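Local coordinates for protein group II chitinase (Ostrinia furnacalis, PDB 6JAV) that probably hydrolyses internal glycosidic links of chitin, this chain being one glycosyl hydrolase family 18 catalytic domain of a larger chitin-binding protein, at residues S95-V108 and P141-L155. Sequence-based numbering, arbitrary orientation.
Sequences SKLVNDPAARAKFV and PDSDKQGFADLVHEL
Asp144 OD1 is gripped by two donors from 95-108, and the shorter bond comes from Ser95 OG, which arrives on the syn lone pair of Asp144 OD1 at 2.6 Å. Asn99 ND2 meets Asp144 OD1 nearly along the C-O axis at 2.9 Å, through a bent N-H (136°). The other oxygen of that carboxylate, OD2, accepts from Lys131 N and Trp133 NE1, which ties the start of helix 143-159 to the loop following strand 122-126. The Asn99 amide is fixed from both ends. Asn99 ND2 also donates to Ser95 O (2.8 Å), and Asn99 OD1 takes the hydroxyl of Ser143, whose OG lies 2.7 Å off.

Val98 sits as a knob among Asp144, Gly147, Phe148 and Leu151. The backbones touch here, Val98 O lying 3.3 Å from Gly147 CA; a side chain on Gly147 would run into that oxygen. Both segments belong to the ring of helices around the family 18 TIM barrel: helix 101-118 follows strand 78-84, and helix 143-159 follows strand 122-126. Residues 101-108 and 143-155 run in roughly the same direction, 34° apart.

Arg104 bends at chi3, which brings NE and NH2 round to Glu154. They hold it side-on in a salt bridge, Arg104 NE to Glu154 OE1 at 2.8 Å and almost straight, NH2 to OE2, the planes tilted 35° apart. NH1 reaches back to Val98 O and so ties the end of helix 93-98 to the same group. Pro101 CA lies over one face and Asp150 CB over the other; a water links NH2 to Asp150 OD2. Further in, Leu151 CD1 comes 3.9 Å from Phe107 CD2, and Leu155 CD2 packs against Val108 CG2, with Leu155 also resting on Leu123 and Leu125 of the barrel wall.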
loop_
_atom_site.group_PDB
_atom_site.type_symbol
_atom_site.label_atom_id
_atom_site.label_comp_id
_atom_site.label_asym_id
_atom_site.label_seq_id
_atom_site.Cartn_x
_atom_site.Cartn_y
_atom_site.Cartn_z
ATOM N N SER A 95 -4.335 3.239 -19.689
ATOM C CA SER A 95 -4.274 2.350 -20.845
ATOM C C SER A 95 -4.042 3.140 -22.132
ATOM O O SER A 95 -3.207 2.752 -22.958
ATOM C CB SER A 95 -5.551 1.514 -20.907
ATOM O OG SER A 95 -5.534 0.637 -22.022
ATOM N N LYS A 96 -4.746 4.270 -22.303
ATOM C CA LYS A 96 -4.532 5.084 -23.494
ATOM C C LYS A 96 -3.094 5.577 -23.557
ATOM O O LYS A 96 -2.477 5.591 -24.629
ATOM C CB LYS A 96 -5.507 6.259 -23.517
ATOM C CG LYS A 96 -6.959 5.848 -23.729
ATOM C CD LYS A 96 -7.223 5.387 -25.145
ATOM C CE LYS A 96 -8.721 5.423 -25.432
ATOM N NZ LYS A 96 -9.049 4.871 -26.775
ATOM N N LEU A 97 -2.533 5.964 -22.409
ATOM C CA LEU A 97 -1.147 6.417 -22.377
ATOM C C LEU A 97 -0.198 5.300 -22.802
ATOM O O LEU A 97 0.626 5.482 -23.712
ATOM C CB LEU A 97 -0.812 6.893 -20.961
ATOM C CG LEU A 97 0.676 7.158 -20.699
ATOM C CD1 LEU A 97 1.230 8.300 -21.576
ATOM C CD2 LEU A 97 0.920 7.483 -19.212
ATOM N N VAL A 98 -0.269 4.144 -22.129
ATOM C CA VAL A 98 0.787 3.145 -22.320
ATOM C C VAL A 98 0.703 2.483 -23.683
ATOM O O VAL A 98 1.690 1.889 -24.130
ATOM C CB VAL A 98 0.868 2.088 -21.197
ATOM C CG1 VAL A 98 1.052 2.772 -19.826
ATOM C CG2 VAL A 98 -0.354 1.176 -21.201
ATOM N N ASN A 99 -0.448 2.530 -24.341
ATOM C CA ASN A 99 -0.605 1.923 -25.664
ATOM C C ASN A 99 -0.212 2.865 -26.806
ATOM O O ASN A 99 -0.377 2.499 -27.975
ATOM C CB ASN A 99 -2.033 1.412 -25.840
ATOM C CG ASN A 99 -2.254 0.093 -25.158
ATOM O OD1 ASN A 99 -1.869 -0.964 -25.693
ATOM N ND2 ASN A 99 -2.856 0.127 -23.966
ATOM N N ASP A 100 0.310 4.051 -26.500
ATOM C CA ASP A 100 0.619 5.095 -27.488
ATOM C C ASP A 100 2.082 5.503 -27.327
ATOM O O ASP A 100 2.427 6.263 -26.402
ATOM C CB ASP A 100 -0.337 6.264 -27.228
ATOM C CG ASP A 100 -0.170 7.434 -28.184
ATOM O OD1 ASP A 100 0.866 7.546 -28.864
ATOM O OD2 ASP A 100 -1.091 8.293 -28.203
ATOM N N PRO A 101 2.993 4.995 -28.179
ATOM C CA PRO A 101 4.416 5.335 -27.994
ATOM C C PRO A 101 4.710 6.830 -27.976
ATOM O O PRO A 101 5.570 7.282 -27.206
ATOM C CB PRO A 101 5.111 4.609 -29.163
ATOM C CG PRO A 101 4.190 3.458 -29.486
ATOM C CD PRO A 101 2.785 4.000 -29.253
ATOM N N ALA A 102 4.047 7.621 -28.832
ATOM C CA ALA A 102 4.289 9.059 -28.838
ATOM C C ALA A 102 3.840 9.698 -27.526
ATOM O O ALA A 102 4.504 10.613 -27.017
ATOM C CB ALA A 102 3.580 9.720 -30.025
ATOM N N ALA A 103 2.716 9.233 -26.981
ATOM C CA ALA A 103 2.249 9.756 -25.697
ATOM C C ALA A 103 3.194 9.378 -24.574
ATOM O O ALA A 103 3.481 10.200 -23.691
ATOM C CB ALA A 103 0.846 9.242 -25.394
ATOM N N ARG A 104 3.712 8.145 -24.597
ATOM C CA ARG A 104 4.688 7.755 -23.578
ATOM C C ARG A 104 5.929 8.626 -23.651
ATOM O O ARG A 104 6.465 9.050 -22.620
ATOM C CB ARG A 104 5.082 6.282 -23.724
ATOM C CG ARG A 104 3.970 5.278 -23.451
ATOM C CD ARG A 104 4.512 3.851 -23.227
ATOM N NE ARG A 104 5.521 3.493 -24.230
ATOM C CZ ARG A 104 5.298 2.731 -25.292
ATOM N NH1 ARG A 104 4.102 2.219 -25.525
ATOM N NH2 ARG A 104 6.308 2.467 -26.119
ATOM N N ALA A 105 6.401 8.926 -24.875
ATOM C CA ALA A 105 7.642 9.678 -25.010
ATOM C C ALA A 105 7.491 11.095 -24.478
ATOM O O ALA A 105 8.402 11.618 -23.826
ATOM C CB ALA A 105 8.072 9.689 -26.480
ATOM N N LYS A 106 6.335 11.719 -24.716
ATOM C CA LYS A 106 6.075 13.035 -24.146
ATOM C C LYS A 106 5.963 12.961 -22.623
ATOM O O LYS A 106 6.547 13.780 -21.896
ATOM C CB LYS A 106 4.787 13.576 -24.754
ATOM C CG LYS A 106 4.451 14.999 -24.276
ATOM C CD LYS A 106 3.216 15.553 -24.995
ATOM C CE LYS A 106 1.955 15.373 -24.147
ATOM N NZ LYS A 106 0.737 16.114 -24.631
ATOM N N PHE A 107 5.219 11.969 -22.130
ATOM C CA PHE A 107 5.015 11.819 -20.694
ATOM C C PHE A 107 6.337 11.689 -19.954
ATOM O O PHE A 107 6.533 12.297 -18.891
ATOM C CB PHE A 107 4.139 10.589 -20.441
ATOM C CG PHE A 107 4.086 10.191 -18.994
ATOM C CD1 PHE A 107 3.129 10.728 -18.142
ATOM C CD2 PHE A 107 5.002 9.275 -18.477
ATOM C CE1 PHE A 107 3.097 10.355 -16.782
ATOM C CE2 PHE A 107 4.982 8.920 -17.124
ATOM C CZ PHE A 107 4.019 9.459 -16.291
ATOM N N VAL A 108 7.260 10.886 -20.488
ATOM C CA VAL A 108 8.475 10.558 -19.746
ATOM C C VAL A 108 9.333 11.797 -19.516
ATOM O O VAL A 108 9.836 12.025 -18.411
ATOM C CB VAL A 108 9.236 9.430 -20.469
ATOM C CG1 VAL A 108 10.667 9.339 -19.971
ATOM C CG2 VAL A 108 8.491 8.084 -20.313
ATOM N N PRO A 141 -7.200 -4.002 -22.459
ATOM C CA PRO A 141 -6.589 -4.903 -23.437
ATOM C C PRO A 141 -5.343 -5.565 -22.877
ATOM O O PRO A 141 -4.614 -5.001 -22.059
ATOM C CB PRO A 141 -6.195 -3.949 -24.572
ATOM C CG PRO A 141 -5.864 -2.636 -23.853
ATOM C CD PRO A 141 -6.862 -2.587 -22.713
ATOM N N ASP A 142 -5.063 -6.770 -23.381
ATOM C CA ASP A 142 -3.821 -7.456 -23.049
ATOM C C ASP A 142 -2.582 -6.608 -23.342
ATOM O O ASP A 142 -1.576 -6.714 -22.629
ATOM C CB ASP A 142 -3.789 -8.761 -23.859
ATOM C CG ASP A 142 -2.488 -9.501 -23.742
ATOM O OD1 ASP A 142 -2.354 -10.308 -22.799
ATOM O OD2 ASP A 142 -1.590 -9.290 -24.595
ATOM N N SER A 143 -2.639 -5.733 -24.352
ATOM C CA SER A 143 -1.495 -4.889 -24.686
ATOM C C SER A 143 -1.136 -3.883 -23.585
ATOM O O SER A 143 -0.065 -3.267 -23.675
ATOM C CB SER A 143 -1.754 -4.151 -26.001
ATOM O OG SER A 143 -2.946 -3.390 -25.928
ATOM N N ASP A 144 -1.988 -3.726 -22.563
ATOM C CA ASP A 144 -1.573 -2.957 -21.382
ATOM C C ASP A 144 -0.309 -3.533 -20.763
ATOM O O ASP A 144 0.503 -2.781 -20.208
ATOM C CB ASP A 144 -2.675 -2.969 -20.316
ATOM C CG ASP A 144 -3.753 -1.949 -20.551
ATOM O OD1 ASP A 144 -3.726 -1.232 -21.564
ATOM O OD2 ASP A 144 -4.676 -1.879 -19.710
ATOM N N LYS A 145 -0.121 -4.856 -20.833
ATOM C CA LYS A 145 1.074 -5.467 -20.249
ATOM C C LYS A 145 2.334 -4.983 -20.949
ATOM O O LYS A 145 3.270 -4.480 -20.308
ATOM C CB LYS A 145 0.965 -6.998 -20.301
ATOM C CG LYS A 145 2.176 -7.643 -19.678
ATOM C CD LYS A 145 2.201 -9.153 -19.816
ATOM C CE LYS A 145 1.124 -9.770 -19.030
ATOM N NZ LYS A 145 1.177 -11.263 -19.184
ATOM N N GLN A 146 2.385 -5.116 -22.280
ATOM C CA GLN A 146 3.564 -4.668 -23.000
ATOM C C GLN A 146 3.708 -3.156 -22.899
ATOM O O GLN A 146 4.816 -2.639 -22.781
ATOM C CB GLN A 146 3.480 -5.120 -24.467
ATOM C CG GLN A 146 4.712 -4.795 -25.274
ATOM C CD GLN A 146 5.963 -5.502 -24.748
ATOM O OE1 GLN A 146 6.027 -6.734 -24.703
ATOM N NE2 GLN A 146 6.959 -4.724 -24.348
ATOM N N GLY A 147 2.588 -2.433 -22.932
ATOM C CA GLY A 147 2.680 -0.988 -22.867
ATOM C C GLY A 147 3.251 -0.515 -21.546
ATOM O O GLY A 147 4.088 0.393 -21.516
ATOM N N PHE A 148 2.789 -1.108 -20.436
ATOM C CA PHE A 148 3.348 -0.751 -19.130
ATOM C C PHE A 148 4.831 -1.112 -19.037
ATOM O O PHE A 148 5.640 -0.346 -18.491
ATOM C CB PHE A 148 2.541 -1.453 -18.041
ATOM C CG PHE A 148 2.918 -1.058 -16.634
ATOM C CD1 PHE A 148 2.670 0.237 -16.175
ATOM C CD2 PHE A 148 3.518 -1.983 -15.787
ATOM C CE1 PHE A 148 3.000 0.584 -14.845
ATOM C CE2 PHE A 148 3.856 -1.654 -14.477
ATOM C CZ PHE A 148 3.592 -0.363 -14.006
ATOM N N ALA A 149 5.212 -2.285 -19.562
ATOM C CA ALA A 149 6.622 -2.666 -19.549
ATOM C C ALA A 149 7.469 -1.678 -20.335
ATOM O O ALA A 149 8.576 -1.327 -19.909
ATOM C CB ALA A 149 6.766 -4.081 -20.127
ATOM N N ASP A 150 6.949 -1.190 -21.468
ATOM C CA ASP A 150 7.695 -0.207 -22.247
ATOM C C ASP A 150 7.738 1.141 -21.542
ATOM O O ASP A 150 8.767 1.830 -21.586
ATOM C CB ASP A 150 7.111 -0.061 -23.655
ATOM C CG ASP A 150 7.422 -1.274 -24.538
ATOM O OD1 ASP A 150 8.403 -2.003 -24.254
ATOM O OD2 ASP A 150 6.676 -1.497 -25.515
ATOM N N LEU A 151 6.635 1.529 -20.874
ATOM C CA LEU A 151 6.667 2.747 -20.056
ATOM C C LEU A 151 7.746 2.649 -18.972
ATOM O O LEU A 151 8.528 3.589 -18.756
ATOM C CB LEU A 151 5.296 3.012 -19.426
ATOM C CG LEU A 151 5.261 4.317 -18.587
ATOM C CD1 LEU A 151 5.230 5.530 -19.500
ATOM C CD2 LEU A 151 4.069 4.318 -17.654
ATOM N N VAL A 152 7.812 1.505 -18.293
ATOM C CA VAL A 152 8.835 1.301 -17.270
ATOM C C VAL A 152 10.235 1.391 -17.868
ATOM O O VAL A 152 11.122 2.040 -17.293
ATOM C CB VAL A 152 8.590 -0.027 -16.544
ATOM C CG1 VAL A 152 9.768 -0.382 -15.648
ATOM C CG2 VAL A 152 7.364 0.116 -15.648
ATOM N N HIS A 153 10.447 0.777 -19.044
ATOM C CA HIS A 153 11.754 0.887 -19.673
ATOM C C HIS A 153 12.087 2.341 -20.007
ATOM O O HIS A 153 13.199 2.816 -19.736
ATOM C CB HIS A 153 11.828 0.050 -20.938
ATOM C CG HIS A 153 13.046 0.410 -21.720
ATOM N ND1 HIS A 153 12.989 1.079 -22.923
ATOM C CD2 HIS A 153 14.357 0.352 -21.378
ATOM C CE1 HIS A 153 14.222 1.357 -23.321
ATOM N NE2 HIS A 153 15.069 0.912 -22.408
ATOM N N GLU A 154 11.126 3.062 -20.589
ATOM C CA GLU A 154 11.410 4.422 -21.043
ATOM C C GLU A 154 11.647 5.359 -19.868
ATOM O O GLU A 154 12.504 6.255 -19.938
ATOM C CB GLU A 154 10.280 4.897 -21.955
ATOM C CG GLU A 154 10.287 4.072 -23.261
ATOM C CD GLU A 154 8.950 3.903 -23.943
ATOM O OE1 GLU A 154 8.020 4.695 -23.672
ATOM O OE2 GLU A 154 8.841 2.964 -24.775
ATOM N N LEU A 155 10.918 5.148 -18.767
ATOM C CA LEU A 155 11.205 5.919 -17.554
ATOM C C LEU A 155 12.575 5.567 -16.989
ATOM O O LEU A 155 13.339 6.457 -16.597
ATOM C CB LEU A 155 10.129 5.645 -16.501
ATOM C CG LEU A 155 8.787 6.327 -16.747
ATOM C CD1 LEU A 155 7.697 5.710 -15.865
ATOM C CD2 LEU A 155 8.891 7.843 -16.489
HETATM O O HOH W 1 7.879 5.709 -26.729
HETATM O O HOH W 2 5.285 0.001 -27.379
#